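Local coordinates for penicillin binding protein 2X (PDB 5U47) that probably forms the peptide cross-links between glycan strands of septal cell-wall peptidoglycan, and binds penicillin, at residues Gly33-Arg38 against Ser182-Thr187; Asn41-Asp46 against Ile218-Ser223; Arg142-Gly147 against Glu152-Ala157; Val449-Lys454 against Ser579-Ser584. The protein carries 1 engineered substitution. All blocks are in the same frame, centred on the assembly; numbering follows the deposited sequence. Where two conformers were deposited one is given.

Contact 1: residues Gly33-Arg38 against Ser182-Thr187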
loop_
_atom_site.group_PDB
_atom_site.type_symbol
_atom_site.label_atom_id
_atom_site.label_comp_id
_atom_site.label_asym_id
_atom_site.label_seq_id
_atom_site.Cartn_x
_atom_site.Cartn_y
_atom_site.Cartn_z
ATOM N N GLY A 33 13.331 -10.154 -7.758
ATOM C CA GLY A 33 13.627 -9.797 -6.399
ATOM C C GLY A 33 12.636 -10.399 -5.428
ATOM O O GLY A 33 11.503 -10.712 -5.788
ATOM N N THR A 34 13.099 -10.585 -4.200
ATOM C CA THR A 34 12.287 -11.128 -3.137
ATOM C C THR A 34 11.622 -9.971 -2.418
ATOM O O THR A 34 12.227 -8.911 -2.270
ATOM C CB THR A 34 13.171 -11.917 -2.156
ATOM O OG1 THR A 34 13.663 -13.064 -2.818
ATOM C CG2 THR A 34 12.414 -12.365 -0.918
ATOM N N ILE A 35 10.391 -10.195 -1.968
ATOM C CA ILE A 35 9.647 -9.229 -1.171
ATOM C C ILE A 35 9.657 -9.771 0.241
ATOM O O ILE A 35 9.235 -10.934 0.479
ATOM C CB ILE A 35 8.193 -9.055 -1.657
ATOM C CG1 ILE A 35 8.195 -8.527 -3.094
ATOM C CG2 ILE A 35 7.444 -8.077 -0.749
ATOM C CD1 ILE A 35 6.849 -8.597 -3.787
ATOM N N TYR A 36 10.135 -8.943 1.161
ATOM C CA TYR A 36 10.259 -9.287 2.569
ATOM C C TYR A 36 9.388 -8.415 3.463
ATOM O O TYR A 36 8.902 -7.348 3.056
ATOM C CB TYR A 36 11.704 -9.039 3.029
ATOM C CG TYR A 36 12.792 -9.889 2.405
ATOM C CD1 TYR A 36 12.978 -11.216 2.791
ATOM C CD2 TYR A 36 13.681 -9.352 1.487
ATOM C CE1 TYR A 36 14.000 -11.981 2.269
ATOM C CE2 TYR A 36 14.702 -10.109 0.941
ATOM C CZ TYR A 36 14.857 -11.425 1.338
ATOM O OH TYR A 36 15.844 -12.177 0.799
ATOM N N ASP A 37 9.213 -8.847 4.698
ATOM C CA ASP A 37 8.609 -8.002 5.670
ATOM C C ASP A 37 9.775 -7.097 6.198
ATOM O O ASP A 37 10.916 -7.183 5.706
ATOM C CB ASP A 37 7.863 -8.789 6.769
ATOM C CG ASP A 37 8.744 -9.163 7.960
ATOM O OD1 ASP A 37 9.959 -9.348 7.799
ATOM O OD2 ASP A 37 8.184 -9.272 9.057
ATOM N N ARG A 38 9.497 -6.265 7.185
ATOM C CA ARG A 38 10.487 -5.290 7.685
ATOM C C ARG A 38 11.751 -5.895 8.316
ATOM O O ARG A 38 12.771 -5.207 8.410
ATOM C CB ARG A 38 9.815 -4.309 8.658
ATOM C CG ARG A 38 9.388 -4.942 9.975
ATOM C CD ARG A 38 8.537 -4.009 10.807
ATOM N NE ARG A 38 9.273 -2.819 11.244
ATOM C CZ ARG A 38 9.194 -1.593 10.716
ATOM N NH1 ARG A 38 8.345 -1.298 9.727
ATOM N NH2 ARG A 38 9.936 -0.618 11.245
ATOM N N SER A 182 9.466 -2.601 -11.872
ATOM C CA SER A 182 10.742 -2.137 -12.428
ATOM C C SER A 182 11.895 -2.501 -11.516
ATOM O O SER A 182 12.918 -2.975 -11.989
ATOM C CB SER A 182 10.738 -0.637 -12.696
ATOM O OG SER A 182 9.778 -0.321 -13.678
ATOM N N LEU A 183 11.726 -2.299 -10.212
ATOM C CA LEU A 183 12.768 -2.659 -9.249
ATOM C C LEU A 183 12.922 -4.176 -9.083
ATOM O O LEU A 183 14.042 -4.703 -9.038
ATOM C CB LEU A 183 12.470 -2.025 -7.882
ATOM C CG LEU A 183 12.521 -0.493 -7.837
ATOM C CD1 LEU A 183 11.884 0.050 -6.567
ATOM C CD2 LEU A 183 13.959 -0.050 -7.948
ATOM N N LEU A 184 11.799 -4.881 -9.014
ATOM C CA LEU A 184 11.813 -6.319 -8.771
ATOM C C LEU A 184 12.390 -7.132 -9.924
ATOM O O LEU A 184 12.948 -8.191 -9.693
ATOM C CB LEU A 184 10.406 -6.815 -8.464
ATOM C CG LEU A 184 9.873 -6.399 -7.097
ATOM C CD1 LEU A 184 8.373 -6.645 -7.013
ATOM C CD2 LEU A 184 10.598 -7.139 -5.988
ATOM N N THR A 185 12.233 -6.617 -11.141
ATOM C CA THR A 185 12.649 -7.293 -12.344
ATOM C C THR A 185 14.100 -6.999 -12.611
ATOM O O THR A 185 14.520 -5.840 -12.658
ATOM C CB THR A 185 11.815 -6.827 -13.554
ATOM O OG1 THR A 185 10.432 -7.060 -13.281
ATOM C CG2 THR A 185 12.211 -7.579 -14.830
ATOM N N GLY A 186 14.877 -8.045 -12.787
ATOM C CA GLY A 186 16.287 -7.845 -13.050
ATOM C C GLY A 186 16.512 -7.486 -14.511
ATOM O O GLY A 186 15.571 -7.207 -15.251
ATOM N N THR A 187 17.768 -7.485 -14.918
ATOM C CA THR A 187 18.110 -7.238 -16.299
ATOM C C THR A 187 18.226 -8.609 -16.912
ATOM O O THR A 187 18.997 -9.460 -16.450
ATOM C CB THR A 187 19.423 -6.445 -16.415
ATOM O OG1 THR A 187 19.263 -5.209 -15.704
ATOM C CG2 THR A 187 19.787 -6.160 -17.890
#

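Contact 2: residues Asn41-Asp46 against Ile218-Ser223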
loop_
_atom_site.group_PDB
_atom_site.type_symbol
_atom_site.label_atom_id
_atom_site.label_comp_id
_atom_site.label_asym_id
_atom_site.label_seq_id
_atom_site.Cartn_x
_atom_site.Cartn_y
_atom_site.Cartn_z
ATOM N N ASN A 41 11.515 -11.473 6.774
ATOM C CA ASN A 41 10.671 -12.666 6.598
ATOM C C ASN A 41 10.186 -12.661 5.165
ATOM O O ASN A 41 9.670 -11.643 4.690
ATOM C CB ASN A 41 9.491 -12.659 7.565
ATOM C CG ASN A 41 9.933 -12.794 8.999
ATOM O OD1 ASN A 41 10.042 -11.808 9.714
ATOM N ND2 ASN A 41 10.251 -14.017 9.413
ATOM N N VAL A 42 10.337 -13.789 4.488
ATOM C CA VAL A 42 9.976 -13.894 3.063
ATOM C C VAL A 42 8.465 -13.820 2.847
ATOM O O VAL A 42 7.705 -14.551 3.508
ATOM C CB VAL A 42 10.538 -15.185 2.429
ATOM C CG1 VAL A 42 10.078 -15.340 0.972
ATOM C CG2 VAL A 42 12.063 -15.195 2.502
ATOM N N LEU A 43 8.043 -12.898 1.976
ATOM C CA LEU A 43 6.625 -12.746 1.601
ATOM C C LEU A 43 6.342 -13.248 0.192
ATOM O O LEU A 43 5.251 -13.788 -0.063
ATOM C CB LEU A 43 6.153 -11.296 1.725
ATOM C CG LEU A 43 6.394 -10.608 3.066
ATOM C CD1 LEU A 43 5.788 -9.206 3.074
ATOM C CD2 LEU A 43 5.870 -11.446 4.236
ATOM N N ALA A 44 7.306 -13.047 -0.713
ATOM C CA ALA A 44 7.221 -13.523 -2.090
ATOM C C ALA A 44 8.637 -13.754 -2.629
ATOM O O ALA A 44 9.502 -12.886 -2.502
ATOM C CB ALA A 44 6.484 -12.529 -2.995
ATOM N N GLU A 45 8.862 -14.914 -3.225
ATOM C CA GLU A 45 10.160 -15.231 -3.777
ATOM C C GLU A 45 10.034 -16.200 -4.929
ATOM O O GLU A 45 9.041 -16.943 -5.039
ATOM C CB GLU A 45 11.102 -15.820 -2.711
ATOM C CG GLU A 45 10.671 -17.174 -2.148
ATOM C CD GLU A 45 11.726 -17.816 -1.223
ATOM O OE1 GLU A 45 12.846 -17.276 -1.074
ATOM O OE2 GLU A 45 11.426 -18.872 -0.635
ATOM N N ASP A 46 11.052 -16.180 -5.784
ATOM C CA ASP A 46 11.120 -17.086 -6.922
ATOM C C ASP A 46 11.428 -18.499 -6.475
ATOM O O ASP A 46 12.144 -18.704 -5.504
ATOM C CB ASP A 46 12.213 -16.658 -7.928
ATOM C CG ASP A 46 11.791 -15.510 -8.812
ATOM O OD1 ASP A 46 10.725 -14.914 -8.529
ATOM O OD2 ASP A 46 12.527 -15.200 -9.809
ATOM N N ILE A 218 12.907 -6.089 -2.051
ATOM C CA ILE A 218 12.099 -5.050 -1.424
ATOM C C ILE A 218 11.702 -5.498 -0.049
ATOM O O ILE A 218 11.077 -6.544 0.086
ATOM C CB ILE A 218 10.818 -4.755 -2.245
ATOM C CG1 ILE A 218 11.167 -4.283 -3.656
ATOM C CG2 ILE A 218 9.942 -3.724 -1.540
ATOM C CD1 ILE A 218 11.800 -2.924 -3.721
ATOM N N TYR A 219 12.114 -4.739 0.961
ATOM C CA TYR A 219 11.698 -4.960 2.329
ATOM C C TYR A 219 10.534 -4.021 2.567
ATOM O O TYR A 219 10.701 -2.809 2.540
ATOM C CB TYR A 219 12.817 -4.646 3.328
ATOM C CG TYR A 219 13.976 -5.616 3.259
ATOM C CD1 TYR A 219 14.913 -5.532 2.241
ATOM C CD2 TYR A 219 14.140 -6.607 4.217
ATOM C CE1 TYR A 219 15.990 -6.424 2.166
ATOM C CE2 TYR A 219 15.212 -7.509 4.146
ATOM C CZ TYR A 219 16.128 -7.401 3.123
ATOM O OH TYR A 219 17.176 -8.274 3.049
ATOM N N THR A 220 9.351 -4.572 2.769
ATOM C CA THR A 220 8.203 -3.763 3.074
ATOM C C THR A 220 8.239 -3.353 4.538
ATOM O O THR A 220 9.073 -3.840 5.332
ATOM C CB THR A 220 6.883 -4.494 2.776
ATOM O OG1 THR A 220 6.729 -5.610 3.658
ATOM C CG2 THR A 220 6.843 -4.950 1.343
ATOM N N THR A 221 7.333 -2.447 4.899
ATOM C CA THR A 221 7.211 -1.978 6.277
ATOM C C THR A 221 6.404 -2.935 7.137
ATOM O O THR A 221 6.337 -2.773 8.359
ATOM C CB THR A 221 6.505 -0.599 6.311
ATOM O OG1 THR A 221 5.290 -0.686 5.579
ATOM C CG2 THR A 221 7.388 0.446 5.696
ATOM N N LEU A 222 5.768 -3.926 6.507
ATOM C CA LEU A 222 4.925 -4.881 7.237
ATOM C C LEU A 222 5.688 -5.697 8.283
ATOM O O LEU A 222 6.859 -5.967 8.136
ATOM C CB LEU A 222 4.236 -5.872 6.296
ATOM C CG LEU A 222 3.302 -5.411 5.181
ATOM C CD1 LEU A 222 2.767 -6.644 4.462
ATOM C CD2 LEU A 222 2.154 -4.552 5.671
ATOM N N SER A 223 4.986 -6.018 9.365
ATOM C CA SER A 223 5.461 -6.894 10.411
ATOM C C SER A 223 4.712 -8.193 10.224
ATOM O O SER A 223 3.493 -8.242 10.481
ATOM C CB SER A 223 5.113 -6.312 11.765
ATOM O OG SER A 223 5.331 -7.254 12.800
#

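Contact 3: residues Arg142-Gly147 against Glu152-Ala157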
loop_
_atom_site.group_PDB
_atom_site.type_symbol
_atom_site.label_atom_id
_atom_site.label_comp_id
_atom_site.label_asym_id
_atom_site.label_seq_id
_atom_site.Cartn_x
_atom_site.Cartn_y
_atom_site.Cartn_z
ATOM N N ARG A 142 6.344 -18.069 -8.770
ATOM C CA ARG A 142 6.432 -17.160 -7.640
ATOM C C ARG A 142 5.767 -17.846 -6.450
ATOM O O ARG A 142 4.641 -18.300 -6.566
ATOM C CB ARG A 142 5.709 -15.870 -7.986
ATOM C CG ARG A 142 5.964 -14.696 -7.062
ATOM C CD ARG A 142 7.395 -14.172 -7.196
ATOM N NE ARG A 142 7.519 -12.824 -6.667
ATOM C CZ ARG A 142 8.669 -12.215 -6.376
ATOM N NH1 ARG A 142 9.864 -12.825 -6.539
ATOM N NH2 ARG A 142 8.637 -10.984 -5.924
ATOM N N MET A 143 6.479 -17.923 -5.329
ATOM C CA MET A 143 5.989 -18.571 -4.107
ATOM C C MET A 143 5.604 -17.505 -3.062
ATOM O O MET A 143 6.348 -16.547 -2.868
ATOM C CB MET A 143 7.091 -19.487 -3.550
ATOM C CG MET A 143 6.765 -20.137 -2.214
ATOM S SD MET A 143 8.132 -21.072 -1.510
ATOM C CE MET A 143 7.414 -21.465 0.086
ATOM N N TYR A 144 4.469 -17.701 -2.383
ATOM C CA TYR A 144 3.951 -16.766 -1.369
ATOM C C TYR A 144 3.780 -17.623 -0.113
ATOM O O TYR A 144 2.689 -18.148 0.147
ATOM C CB TYR A 144 2.627 -16.133 -1.845
ATOM C CG TYR A 144 2.779 -15.270 -3.079
ATOM C CD1 TYR A 144 2.698 -15.820 -4.358
ATOM C CD2 TYR A 144 3.037 -13.892 -2.967
ATOM C CE1 TYR A 144 2.845 -15.020 -5.490
ATOM C CE2 TYR A 144 3.185 -13.094 -4.088
ATOM C CZ TYR A 144 3.086 -13.658 -5.346
ATOM O OH TYR A 144 3.266 -12.851 -6.456
ATOM N N PRO A 145 4.857 -17.769 0.674
ATOM C CA PRO A 145 4.894 -18.738 1.788
ATOM C C PRO A 145 3.870 -18.584 2.894
ATOM O O PRO A 145 3.558 -19.581 3.571
ATOM C CB PRO A 145 6.289 -18.540 2.392
ATOM C CG PRO A 145 7.066 -17.773 1.381
ATOM C CD PRO A 145 6.097 -16.977 0.600
ATOM N N ASN A 146 3.371 -17.360 3.088
ATOM C CA ASN A 146 2.410 -17.088 4.145
ATOM C C ASN A 146 0.941 -17.340 3.762
ATOM O O ASN A 146 0.061 -17.147 4.593
ATOM C CB ASN A 146 2.605 -15.663 4.659
ATOM C CG ASN A 146 3.991 -15.451 5.229
ATOM O OD1 ASN A 146 4.298 -15.893 6.331
ATOM N ND2 ASN A 146 4.831 -14.786 4.477
ATOM N N GLY A 147 0.675 -17.802 2.540
ATOM C CA GLY A 147 -0.709 -18.103 2.119
ATOM C C GLY A 147 -1.627 -16.866 2.129
ATOM O O GLY A 147 -1.391 -15.902 1.376
ATOM N N GLU A 152 -4.095 -8.940 -1.175
ATOM C CA GLU A 152 -4.359 -7.836 -2.092
ATOM C C GLU A 152 -3.208 -6.810 -2.110
ATOM O O GLU A 152 -2.873 -6.271 -3.156
ATOM C CB GLU A 152 -5.719 -7.178 -1.803
ATOM C CG GLU A 152 -6.902 -8.054 -2.215
ATOM C CD GLU A 152 -7.202 -9.239 -1.303
ATOM O OE1 GLU A 152 -6.618 -9.395 -0.171
ATOM O OE2 GLU A 152 -8.065 -10.033 -1.735
ATOM N N PHE A 153 -2.598 -6.568 -0.958
ATOM C CA PHE A 153 -1.454 -5.649 -0.910
ATOM C C PHE A 153 -0.259 -6.158 -1.756
ATOM O O PHE A 153 0.303 -5.407 -2.582
ATOM C CB PHE A 153 -1.051 -5.435 0.531
ATOM C CG PHE A 153 0.269 -4.746 0.703
ATOM C CD1 PHE A 153 0.375 -3.370 0.555
ATOM C CD2 PHE A 153 1.402 -5.479 1.026
ATOM C CE1 PHE A 153 1.600 -2.738 0.730
ATOM C CE2 PHE A 153 2.634 -4.851 1.218
ATOM C CZ PHE A 153 2.725 -3.480 1.065
ATOM N N LEU A 154 0.105 -7.421 -1.555
ATOM C CA LEU A 154 1.236 -8.018 -2.276
ATOM C C LEU A 154 0.989 -8.142 -3.762
ATOM O O LEU A 154 1.869 -7.868 -4.561
ATOM C CB LEU A 154 1.570 -9.404 -1.718
ATOM C CG LEU A 154 2.103 -9.461 -0.296
ATOM C CD1 LEU A 154 2.211 -10.905 0.164
ATOM C CD2 LEU A 154 3.443 -8.756 -0.198
ATOM N N GLY A 155 -0.213 -8.548 -4.134
ATOM C CA GLY A 155 -0.503 -8.788 -5.523
ATOM C C GLY A 155 0.164 -10.070 -5.998
ATOM O O GLY A 155 0.664 -10.872 -5.196
ATOM N N ARG A 156 0.165 -10.251 -7.317
ATOM C CA ARG A 156 0.705 -11.453 -7.966
ATOM C C ARG A 156 1.629 -11.123 -9.134
ATOM O O ARG A 156 1.391 -10.155 -9.860
ATOM C CB ARG A 156 -0.451 -12.292 -8.538
ATOM C CG ARG A 156 -1.269 -13.076 -7.512
ATOM C CD ARG A 156 -0.563 -14.335 -7.025
ATOM N NE ARG A 156 -0.388 -15.281 -8.137
ATOM C CZ ARG A 156 0.018 -16.553 -8.026
ATOM N NH1 ARG A 156 0.296 -17.097 -6.847
ATOM N NH2 ARG A 156 0.136 -17.294 -9.123
ATOM N N ALA A 157 2.677 -11.929 -9.273
ATOM C CA ALA A 157 3.575 -11.923 -10.430
ATOM C C ALA A 157 3.284 -13.284 -11.076
ATOM O O ALA A 157 3.197 -14.306 -10.375
ATOM C CB ALA A 157 5.017 -11.818 -10.010
HETATM O O HOH W 1 4.110 -17.051 -10.639
#

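Contact 4: residues Val449-Lys454 against Ser579-Ser584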
loop_
_atom_site.group_PDB
_atom_site.type_symbol
_atom_site.label_atom_id
_atom_site.label_comp_id
_atom_site.label_asym_id
_atom_site.label_seq_id
_atom_site.Cartn_x
_atom_site.Cartn_y
_atom_site.Cartn_z
ATOM N N VAL A 449 22.176 -0.518 -0.469
ATOM C CA VAL A 449 20.787 -0.348 -0.097
ATOM C C VAL A 449 20.378 1.107 -0.115
ATOM O O VAL A 449 21.229 2.009 -0.109
ATOM C CB VAL A 449 20.522 -0.833 1.346
ATOM C CG1 VAL A 449 20.918 -2.299 1.496
ATOM C CG2 VAL A 449 21.262 0.041 2.385
ATOM N N ARG A 450 19.066 1.308 -0.144
ATOM C CA ARG A 450 18.413 2.615 0.039
ATOM C C ARG A 450 17.360 2.333 1.094
ATOM O O ARG A 450 16.499 1.468 0.890
ATOM C CB ARG A 450 17.774 3.137 -1.244
ATOM C CG ARG A 450 18.819 3.637 -2.209
ATOM C CD ARG A 450 18.251 4.004 -3.565
ATOM N NE ARG A 450 17.494 5.257 -3.569
ATOM C CZ ARG A 450 18.028 6.489 -3.633
ATOM N NH1 ARG A 450 19.340 6.680 -3.648
ATOM N NH2 ARG A 450 17.234 7.553 -3.662
ATOM N N THR A 451 17.469 3.027 2.226
ATOM C CA THR A 451 16.598 2.808 3.378
ATOM C C THR A 451 15.730 4.034 3.684
ATOM O O THR A 451 16.222 5.170 3.705
ATOM C CB THR A 451 17.469 2.398 4.580
ATOM O OG1 THR A 451 18.291 1.286 4.192
ATOM C CG2 THR A 451 16.597 1.984 5.782
ATOM N N ALA A 452 14.443 3.793 3.925
ATOM C CA ALA A 452 13.457 4.861 4.136
ATOM C C ALA A 452 13.472 5.498 5.507
ATOM O O ALA A 452 13.877 4.892 6.489
ATOM C CB ALA A 452 12.048 4.344 3.839
ATOM N N LYS A 453 13.062 6.768 5.529
ATOM C CA LYS A 453 12.832 7.542 6.738
ATOM C C LYS A 453 11.510 8.281 6.489
ATOM O O LYS A 453 11.063 8.411 5.330
ATOM C CB LYS A 453 13.958 8.549 7.031
ATOM C CG LYS A 453 15.304 7.923 7.412
ATOM C CD LYS A 453 16.356 9.016 7.568
ATOM C CE LYS A 453 17.748 8.465 7.853
ATOM N NZ LYS A 453 17.861 7.881 9.223
ATOM N N LYS A 454 10.901 8.787 7.557
ATOM C CA LYS A 454 9.604 9.454 7.437
ATOM C C LYS A 454 9.629 10.668 6.503
ATOM O O LYS A 454 10.648 11.355 6.383
ATOM C CB LYS A 454 9.085 9.879 8.813
ATOM C CG LYS A 454 9.759 11.098 9.399
ATOM C CD LYS A 454 9.240 11.371 10.793
ATOM C CE LYS A 454 9.878 12.640 11.340
ATOM N NZ LYS A 454 9.443 12.815 12.751
ATOM N N SER A 579 14.032 -2.802 11.962
ATOM C CA SER A 579 13.922 -3.404 10.665
ATOM C C SER A 579 15.367 -3.628 10.199
ATOM O O SER A 579 16.309 -3.493 10.994
ATOM C CB SER A 579 13.177 -2.458 9.717
ATOM O OG SER A 579 13.826 -1.200 9.643
ATOM N N VAL A 580 15.538 -3.966 8.923
ATOM C CA VAL A 580 16.887 -4.094 8.352
ATOM C C VAL A 580 17.655 -2.756 8.401
ATOM O O VAL A 580 18.863 -2.748 8.180
ATOM C CB VAL A 580 16.878 -4.641 6.900
ATOM C CG1 VAL A 580 16.494 -6.114 6.884
ATOM C CG2 VAL A 580 15.969 -3.810 5.995
ATOM N N SER A 581 16.947 -1.643 8.673
ATOM C CA SER A 581 17.574 -0.312 8.849
ATOM C C SER A 581 18.678 -0.379 9.904
ATOM O O SER A 581 19.764 0.158 9.692
ATOM C CB SER A 581 16.551 0.740 9.304
ATOM O OG SER A 581 15.466 0.864 8.401
ATOM N N GLU A 582 18.375 -1.024 11.040
ATOM C CA GLU A 582 19.346 -1.242 12.127
ATOM C C GLU A 582 20.246 -2.413 11.725
ATOM O O GLU A 582 19.947 -3.577 12.010
ATOM C CB GLU A 582 18.657 -1.524 13.480
ATOM C CG GLU A 582 18.048 -0.308 14.185
ATOM C CD GLU A 582 16.834 0.293 13.487
ATOM O OE1 GLU A 582 16.176 -0.401 12.684
ATOM O OE2 GLU A 582 16.522 1.470 13.764
ATOM N N GLY A 583 21.351 -2.078 11.065
ATOM C CA GLY A 583 22.296 -3.057 10.522
ATOM C C GLY A 583 22.736 -2.649 9.119
ATOM O O GLY A 583 23.694 -3.210 8.581
ATOM N N SER A 584 22.028 -1.670 8.536
ATOM C CA SER A 584 22.306 -1.149 7.184
ATOM C C SER A 584 22.865 0.290 7.156
ATOM O O SER A 584 23.122 0.831 6.075
ATOM C CB SER A 584 21.032 -1.214 6.328
ATOM O OG SER A 584 20.592 -2.551 6.158
HETATM O O HOH W 2 20.677 2.299 4.817
#

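Contact 1: residues Gly33-Arg38 against Ser182-Thr187
Gly33 and Leu184 are joined by one backbone hydrogen bond, the single polar link between the two segments. Gly33 N reaches Leu184 O at 2.8 Å with a nearly straight N-H...O angle of 175°, and the donor sits in the carbonyl plane on a lone pair. Leu184 is the last residue of helix 181-184 before Thr185 leaves helical geometry, so Gly33 takes up a carbonyl at the C-terminal end of the helix. The peptide on the other side of Gly33 is held too, since its O accepts from Arg142 NH1.

The van der Waals part of the contact is made by the two branches of Leu184. Leu184 CD2 lies against the Gly33 backbone, 3.7 Å from Gly33 O, and also meets Ile35 CG1 at 4.0 Å. Leu184 CD1 touches Ile35 CD1 at 4.1 Å. The two side chains cross at about a right angle, one Leu184 methyl on the end of the longer Ile35 branch, the other on its CG1. That branch leaves beside the backbone N (chi1 -62°) and extends at chi2, which carries CD1 to the leucine. Glu177 and Ile218 border Leu184, and Leu176 borders Ile35.

Ile35 belongs to the short strand 35-36, flanked by strand 42-55 (antiparallel) and strand 217-220 (parallel). The contact thus sets a helix end against the start of an inner strand of the mixed sheet, within the PBP dimerisation domain.

Contact 2: residues Asn41-Asp46 against Ile218-Ser223
The backbones of Leu43 and Thr220 stay 9.2 Å apart (CA to CA) with no hydrogen bond between the segments, because strand 35-36 lies between them in the sheet. Leu43 bridges that distance with its side chain. Its CG stands beside the backbone N (chi1 -53°) and the chain then extends, which sends Leu43 CD1 across as the sole touching atom, 3.8 Å from Thr220 OG1 and 4.2 Å from Leu222 CD1. Leu222 meets it methyl to methyl, with the two leucines crossing obliquely.

Leu43 and Ala44 both face Ile35 of the neighbouring antiparallel strand, a classic beta bulge, and the chain turns a corner here, within the broken strand 42-55.

The hydroxyl under the Leu43 methyl is a buried polar group with partners of its own. Thr220 OG1 sits between the backbone N and the carbonyl carbon (chi1 66°), from where it hydrogen-bonds Tyr36 O on the intervening strand. Leu222 N adds a weak bond to Thr220 OG1, at 3.4 Å and a bent 143°. Asn146 and Phe149 pack on Leu43 from outside these segments, while Tyr219, next to Thr220, stacks its ring on Tyr36.

Contact 3: residues Arg142-Gly147 against Glu152-Ala157
Arg142, near the end of strand 134-143, and Tyr144, just past it, face the chain that returns toward strand 157-161; the contact closes the connection from the first strand through a type I turn and helix 151-154 to the second, within the dimerisation domain. Arg142 lays its CB 3.8 Å from Ala157 O. A water joins the same two residues: it accepts from Arg142 N at 3.1 Å and donates to Ala157 O at 2.9 Å, filling in where the backbones do not bond directly. The rest of Arg142 leaves with CG anti to the backbone N (chi1 -167°) and bends at chi2. Its guanidinium forms salt bridges with Glu177 and Asp46.

Met143 points away, bonding through its backbone to Glu45 on strand 42-55. Tyr144 supplies the main side-chain contact, its ring wedged against Leu154, Gly155, Arg156 and Ala157. Ala157 N approaches at the ring edge and donates to Tyr144 OH at 3.0 Å; the N-H...O angle is 146°. Glu177 is a weak second partner of that hydroxyl, so one carboxylate links Arg142 and Tyr144. Leu154 CD1 also comes in at the edge, whereas Gly155 O lies obliquely, 3.5 Å from Tyr144 CE2. The Arg156 guanidinium is tilted 28° from the ring plane, with NH1 at 3.6 Å from Tyr144 CE1; that NH1 donates to Ser269 O. Beyond Tyr144 the chain reverses through Pro145 and Asn146 in the type I beta turn, closed by Gly147 N bonding to Tyr144 O at 3.1 Å.

Contact 4: residues Val449-Lys454 against Ser579-Ser584
The loop between helix 574-577 and helix 602-611, which has an ST turn at Ser579, sets Ser581 and Ser584 against Thr451 and Val449 of strand 448-451. That strand pairs antiparallel with strand 438-443 in the mixed sheet, and the contact lies at the protein surface. The turn is set by Ser579 OG, which accepts from Ser581 N at 3.3 Å and also from the hydroxyl of Ser581, Ser581 OG lying 2.9 Å away.

With its hydrogen engaged by Ser579, Ser581 OG presents its other side to a methyl: Thr451 CG2 lies only 3.1 Å from Ser581 OG, a tight approach with no hydrogen bond. The torsion of Thr451 sorts its two branches. CG2 is anti to the backbone N and meets Ser581, while OG1 stands beside that N (chi1 -53°) and is turned to Gln440 and a water. Two residues earlier, Val449 CG2 packs on Ser584 CB at 4.1 Å, a looser meeting with a poorly ordered residue.

The polar link between the segments is indirect. A water lies 2.7 Å from Thr451 OG1 and donates to Ser584 O at 3.1 Å. Gln440, on the adjacent strand 438-443, adds a second bridge, its NE2 hydrogen-bonding both Thr451 OG1 and Ser584 OG. Ser584 OG in turn ties the loop to itself, donating to Val580 O at 2.7 Å from above the carbonyl plane, 39° out of it.

Contacts 1, 2 and 3 lie close together, their centres about 9 to 12 Å apart, while contact 4 is about 14 Å from contact 2 and 23 Å from contact 3. All four reach the same mixed sheet. Along the chain, contacts 1 and 2 alternate their segments, contact 3 falls within the span of both, and contact 4 follows all three. Strand 35-36 pairs with strands 42-55 and 217-220, coupling contacts 1 and 2; strand 134-143 brings in contact 3, and strand 448-451 contact 4. The sheet therefore joins strands of the dimerisation domain to strands of the transpeptidase domain. Arg38 O also probably bonds Val580 N, tying contact 1 to contact 4.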